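Local coordinates for SufA protein (Escherichia coli, PDB 2D2A) that assembles [2Fe-2S] and [4Fe-4S] clusters under oxidative stress and iron limitation and passes them on to target proteins such as ferredoxin and aconitase, at residues 39-44 / 111-116; 49-54 / 96-101. All coordinates share one frame; numbering follows the deposited sequence.

Overall arrangement
From the N terminus, the chain first runs through 39-44, whose short strand 42-43 leads straight into helix 45-57, the element that supplies 49-54. It then passes through strands 63-71, 75-83 and 90-95 to reach 96-101, where interaction 2 closes the inner loop by laying the helix against strand 98-103. Only after helix 107-110 does 111-116 return to strand 42-43, so interaction 1 closes the outer loop and interaction 2 is nested within it. Interaction 1 pairs strand 42-43, an outer strand of a three-stranded mixed sheet, with its middle strand 114-120; interaction 2 ties the helix to a four-stranded one. Leu43 joins them, its CD1 packing on both Ile51 and Ala98 while CD2 reaches Leu100.

Interaction 1: 39-44 / 111-116; sequences QGLTLT and DGTEVD
Asp111 receives the start of 39-44 in its carboxylate. Its CG lies anti to the backbone N (chi1 -168°), which carries both oxygens across to 39-44. There Asp111 OD1 accepts Gln39 N at 3.0 Å and OD2 accepts Gly40 N at 2.9 Å, each through its syn lone pair, a natural use for a short acidic side chain with two acceptors. Gly40 and Gly112 have positive phi angles, which suit glycine. Further on, Leu41 slants across Thr113: CB sits 3.3 Å from Thr113 O, CG is farther from the same oxygen, CD1 ends against Thr113 CB at 3.5 Å, and CD2 turns back toward Asp111 CA. From here the segments run as parallel beta strands, Thr42 paired with Glu114 and Leu43 with Val115. Val115 N bonds to Thr42 O at 2.8 Å, and Val115 O takes Thr44 N. Leu43 and Val115 lie side by side on the buried face, apolar branches suited to the core, where Leu66 also meets Val115. Thr44 follows as the N-cap of helix 45-57: its OG1 donates a hydrogen bond to Asp116 OD1 at 2.8 Å, on the anti side and 31° out of the carboxylate plane, and accepts the N-H of Ala47.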
loop_
_atom_site.group_PDB
_atom_site.type_symbol
_atom_site.label_atom_id
_atom_site.label_comp_id
_atom_site.label_asym_id
_atom_site.label_seq_id
_atom_site.Cartn_x
_atom_site.Cartn_y
_atom_site.Cartn_z
ATOM N N GLN A 39 6.320 26.397 0.088
ATOM C CA GLN A 39 4.984 26.669 0.652
ATOM C C GLN A 39 4.710 25.806 1.700
ATOM O O GLN A 39 3.946 26.147 2.546
ATOM C CB GLN A 39 3.737 26.368 -0.191
ATOM C CG GLN A 39 3.799 25.451 -1.344
ATOM C CD GLN A 39 2.510 25.570 -2.290
ATOM O OE1 GLN A 39 2.520 26.407 -3.266
ATOM N NE2 GLN A 39 1.484 24.668 -2.059
ATOM N N GLY A 40 5.206 24.600 1.504
ATOM C CA GLY A 40 5.389 23.689 2.617
ATOM C C GLY A 40 4.676 22.417 2.332
ATOM O O GLY A 40 4.321 22.187 1.086
ATOM N N LEU A 41 4.492 21.582 3.371
ATOM C CA LEU A 41 3.651 20.424 3.108
ATOM C C LEU A 41 2.634 20.271 4.112
ATOM O O LEU A 41 2.756 20.769 5.137
ATOM C CB LEU A 41 4.397 19.128 3.017
ATOM C CG LEU A 41 5.665 18.749 2.324
ATOM C CD1 LEU A 41 5.604 17.330 1.657
ATOM C CD2 LEU A 41 6.423 19.807 1.436
ATOM N N THR A 42 1.617 19.498 3.791
ATOM C CA THR A 42 0.475 19.220 4.704
ATOM C C THR A 42 0.053 17.744 5.070
ATOM O O THR A 42 0.072 16.827 4.471
ATOM C CB THR A 42 -0.838 20.105 4.297
ATOM O OG1 THR A 42 -1.374 19.629 3.056
ATOM C CG2 THR A 42 -0.426 21.564 3.918
ATOM N N LEU A 43 -0.594 17.650 6.124
ATOM C CA LEU A 43 -1.171 16.435 6.556
ATOM C C LEU A 43 -2.672 16.627 6.617
ATOM O O LEU A 43 -3.151 17.595 7.237
ATOM C CB LEU A 43 -0.645 16.239 8.050
ATOM C CG LEU A 43 0.813 15.831 8.473
ATOM C CD1 LEU A 43 0.868 15.322 9.924
ATOM C CD2 LEU A 43 1.346 14.791 7.708
ATOM N N THR A 44 -3.412 15.700 6.055
ATOM C CA THR A 44 -4.835 15.765 6.283
ATOM C C THR A 44 -5.087 15.392 7.754
ATOM O O THR A 44 -4.337 14.683 8.385
ATOM C CB THR A 44 -5.552 14.772 5.421
ATOM O OG1 THR A 44 -5.125 13.432 5.715
ATOM C CG2 THR A 44 -5.245 15.068 3.988
ATOM N N ASP A 111 7.640 19.947 -3.069
ATOM C CA ASP A 111 7.033 21.090 -2.408
ATOM C C ASP A 111 5.544 21.064 -2.835
ATOM O O ASP A 111 5.071 20.629 -3.948
ATOM C CB ASP A 111 7.654 22.451 -2.805
ATOM C CG ASP A 111 7.201 23.590 -1.869
ATOM O OD1 ASP A 111 7.301 24.814 -2.249
ATOM O OD2 ASP A 111 6.722 23.422 -0.695
ATOM N N GLY A 112 4.806 21.582 -1.866
ATOM C CA GLY A 112 3.392 21.432 -1.772
ATOM C C GLY A 112 2.670 20.139 -1.536
ATOM O O GLY A 112 1.545 20.352 -1.238
ATOM N N THR A 113 3.249 18.857 -1.591
ATOM C CA THR A 113 2.517 17.526 -1.396
ATOM C C THR A 113 1.687 17.542 -0.066
ATOM O O THR A 113 2.126 18.012 0.946
ATOM C CB THR A 113 3.525 16.566 -1.074
ATOM O OG1 THR A 113 4.252 16.237 -2.232
ATOM C CG2 THR A 113 2.754 15.179 -0.667
ATOM N N GLU A 114 0.520 16.974 -0.107
ATOM C CA GLU A 114 -0.266 16.690 1.111
ATOM C C GLU A 114 -0.210 15.208 1.327
ATOM O O GLU A 114 -0.280 14.434 0.402
ATOM C CB GLU A 114 -1.694 16.977 0.821
ATOM C CG GLU A 114 -2.676 16.938 1.946
ATOM C CD GLU A 114 -4.170 17.141 1.396
ATOM O OE1 GLU A 114 -4.784 16.226 0.608
ATOM O OE2 GLU A 114 -4.644 18.231 1.761
ATOM N N VAL A 115 0.055 14.822 2.557
ATOM C CA VAL A 115 0.126 13.425 2.961
ATOM C C VAL A 115 -1.183 13.122 3.586
ATOM O O VAL A 115 -1.614 13.902 4.444
ATOM C CB VAL A 115 1.122 13.196 3.949
ATOM C CG1 VAL A 115 1.010 11.704 4.278
ATOM C CG2 VAL A 115 2.614 13.541 3.371
ATOM N N ASP A 116 -1.817 12.041 3.135
ATOM C CA ASP A 116 -3.113 11.655 3.633
ATOM C C ASP A 116 -2.922 10.129 4.093
ATOM O O ASP A 116 -1.870 9.473 3.826
ATOM C CB ASP A 116 -4.193 11.773 2.534
ATOM C CG ASP A 116 -5.616 11.377 2.929
ATOM O OD1 ASP A 116 -6.261 11.403 4.153
ATOM O OD2 ASP A 116 -6.278 11.053 1.943
#

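Interaction 2: 49-54 / 96-101; sequences IHIREL and DGAKLF
Ile51 and Ala98 make the close-packed heart of this contact. The branched CB of Ile51 stands 3.6 Å from Ala98 CB, and its CG2 lies almost as near, so the methyl group is met by the root of the isoleucine and one of its branches. The other branch, with CG1 anti to the carbonyl carbon (chi1 -71°), runs past Ala98 along the strand until Ile51 CD1 lies 3.8 Å from Lys99 O. A side chain as small as alanine suits this place because the helix backbone comes close, with Arg52 CA and Ala98 CA 5.7 Å apart. An alanine in place of Ile51 would keep the CB contact but would probably open a gap where CD1 filled the space beside Lys99 O and the end of Leu43. The other side is looser and faces solvent. Arg52 lays its CG near Ala98, then bends at chi3 to bring NH1 within 3.0 Å of Asp96 O, while Gly97 CA lies at the edge of the guanidinium. Glycine fits this turn because at the phi of Gly97, 87°, a CB would be pressed against the carbonyl O of Asp96. The axes of helix segment 49-54 and strand segment 98-101 cross nearly at right angles, 97°, and 7.8 Å apart. Around them, Ile51 also touches Val64 of strand 63-71, and farther along the helix Leu54 meets Leu122 of the second subunit.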
loop_
_atom_site.group_PDB
_atom_site.type_symbol
_atom_site.label_atom_id
_atom_site.label_comp_id
_atom_site.label_asym_id
_atom_site.label_seq_id
_atom_site.Cartn_x
_atom_site.Cartn_y
_atom_site.Cartn_z
ATOM N N ILE A 49 -4.120 12.223 12.740
ATOM C CA ILE A 49 -4.645 11.331 13.793
ATOM C C ILE A 49 -3.737 10.070 13.731
ATOM O O ILE A 49 -3.223 9.514 14.709
ATOM C CB ILE A 49 -6.069 10.852 13.495
ATOM C CG1 ILE A 49 -7.317 11.927 13.365
ATOM C CG2 ILE A 49 -6.360 9.709 14.383
ATOM C CD1 ILE A 49 -7.537 12.766 14.607
ATOM N N HIS A 50 -3.537 9.550 12.552
ATOM C CA HIS A 50 -2.775 8.294 12.558
ATOM C C HIS A 50 -1.310 8.495 13.003
ATOM O O HIS A 50 -0.720 7.575 13.480
ATOM C CB HIS A 50 -2.796 7.722 11.150
ATOM C CG HIS A 50 -2.417 6.308 11.055
ATOM N ND1 HIS A 50 -1.219 5.925 10.477
ATOM C CD2 HIS A 50 -3.017 5.182 11.534
ATOM C CE1 HIS A 50 -1.132 4.599 10.575
ATOM N NE2 HIS A 50 -2.195 4.143 11.231
ATOM N N ILE A 51 -0.727 9.678 12.782
ATOM C CA ILE A 51 0.602 9.774 13.052
ATOM C C ILE A 51 0.611 9.835 14.613
ATOM O O ILE A 51 1.469 9.421 15.260
ATOM C CB ILE A 51 1.186 11.210 12.540
ATOM C CG1 ILE A 51 1.324 11.467 10.970
ATOM C CG2 ILE A 51 2.479 11.391 13.149
ATOM C CD1 ILE A 51 2.259 12.593 10.505
ATOM N N ARG A 52 -0.335 10.592 15.202
ATOM C CA ARG A 52 -0.501 10.766 16.654
ATOM C C ARG A 52 -0.741 9.413 17.349
ATOM O O ARG A 52 -0.240 9.254 18.407
ATOM C CB ARG A 52 -1.582 11.741 16.996
ATOM C CG ARG A 52 -1.305 13.233 16.836
ATOM C CD ARG A 52 -2.777 13.911 16.466
ATOM N NE ARG A 52 -3.793 13.820 17.538
ATOM C CZ ARG A 52 -3.625 14.572 18.655
ATOM N NH1 ARG A 52 -2.573 15.326 18.526
ATOM N NH2 ARG A 52 -4.466 14.671 19.833
ATOM N N GLU A 53 -1.334 8.497 16.720
ATOM C CA GLU A 53 -1.616 7.220 17.250
ATOM C C GLU A 53 -0.402 6.325 17.245
ATOM O O GLU A 53 -0.277 5.459 18.142
ATOM C CB GLU A 53 -2.750 6.468 16.536
ATOM C CG GLU A 53 -4.201 6.985 16.800
ATOM C CD GLU A 53 -5.290 6.196 16.127
ATOM O OE1 GLU A 53 -6.460 6.652 16.079
ATOM O OE2 GLU A 53 -4.873 5.193 15.544
ATOM N N LEU A 54 0.484 6.425 16.214
ATOM C CA LEU A 54 1.779 5.666 16.101
ATOM C C LEU A 54 2.798 6.287 17.029
ATOM O O LEU A 54 3.540 5.608 17.660
ATOM C CB LEU A 54 2.243 5.880 14.749
ATOM C CG LEU A 54 1.464 5.314 13.657
ATOM C CD1 LEU A 54 2.143 5.753 12.375
ATOM C CD2 LEU A 54 1.438 3.827 13.820
ATOM N N ASP A 96 -1.872 19.692 13.941
ATOM C CA ASP A 96 -2.747 19.230 14.995
ATOM C C ASP A 96 -1.783 18.389 15.963
ATOM O O ASP A 96 -2.146 17.487 16.480
ATOM C CB ASP A 96 -4.085 18.429 14.524
ATOM C CG ASP A 96 -5.452 19.191 13.576
ATOM O OD1 ASP A 96 -6.026 20.366 13.694
ATOM O OD2 ASP A 96 -6.166 18.385 12.724
ATOM N N GLY A 97 -0.544 18.717 16.261
ATOM C CA GLY A 97 0.370 17.850 17.075
ATOM C C GLY A 97 1.188 16.794 16.385
ATOM O O GLY A 97 2.172 16.277 16.895
ATOM N N ALA A 98 0.760 16.395 15.179
ATOM C CA ALA A 98 1.571 15.493 14.351
ATOM C C ALA A 98 2.708 16.179 13.614
ATOM O O ALA A 98 2.451 17.101 12.878
ATOM C CB ALA A 98 0.674 14.636 13.432
ATOM N N LYS A 99 3.968 15.788 13.873
ATOM C CA LYS A 99 5.176 16.150 13.045
ATOM C C LYS A 99 5.609 15.395 11.696
ATOM O O LYS A 99 5.469 14.290 11.453
ATOM C CB LYS A 99 6.349 16.287 13.895
ATOM C CG LYS A 99 6.006 16.947 15.255
ATOM C CD LYS A 99 7.219 17.197 16.150
ATOM C CE LYS A 99 7.036 17.478 17.749
ATOM N NZ LYS A 99 8.410 17.846 18.271
ATOM N N LEU A 100 5.933 16.182 10.698
ATOM C CA LEU A 100 6.196 15.703 9.367
ATOM C C LEU A 100 7.511 16.417 9.011
ATOM O O LEU A 100 7.620 17.633 8.934
ATOM C CB LEU A 100 5.075 16.082 8.480
ATOM C CG LEU A 100 5.528 15.918 7.083
ATOM C CD1 LEU A 100 5.759 14.508 6.873
ATOM C CD2 LEU A 100 4.492 16.434 6.039
ATOM N N PHE A 101 8.548 15.677 8.996
ATOM C CA PHE A 101 9.865 16.233 8.761
ATOM C C PHE A 101 10.149 15.889 7.373
ATOM O O PHE A 101 9.833 14.793 6.902
ATOM C CB PHE A 101 10.930 15.536 9.639
ATOM C CG PHE A 101 10.861 15.942 11.114
ATOM C CD1 PHE A 101 10.106 15.189 11.976
ATOM C CD2 PHE A 101 11.578 17.056 11.594
ATOM C CE1 PHE A 101 9.945 15.531 13.293
ATOM C CE2 PHE A 101 11.403 17.516 12.838
ATOM C CZ PHE A 101 10.604 16.709 13.767
#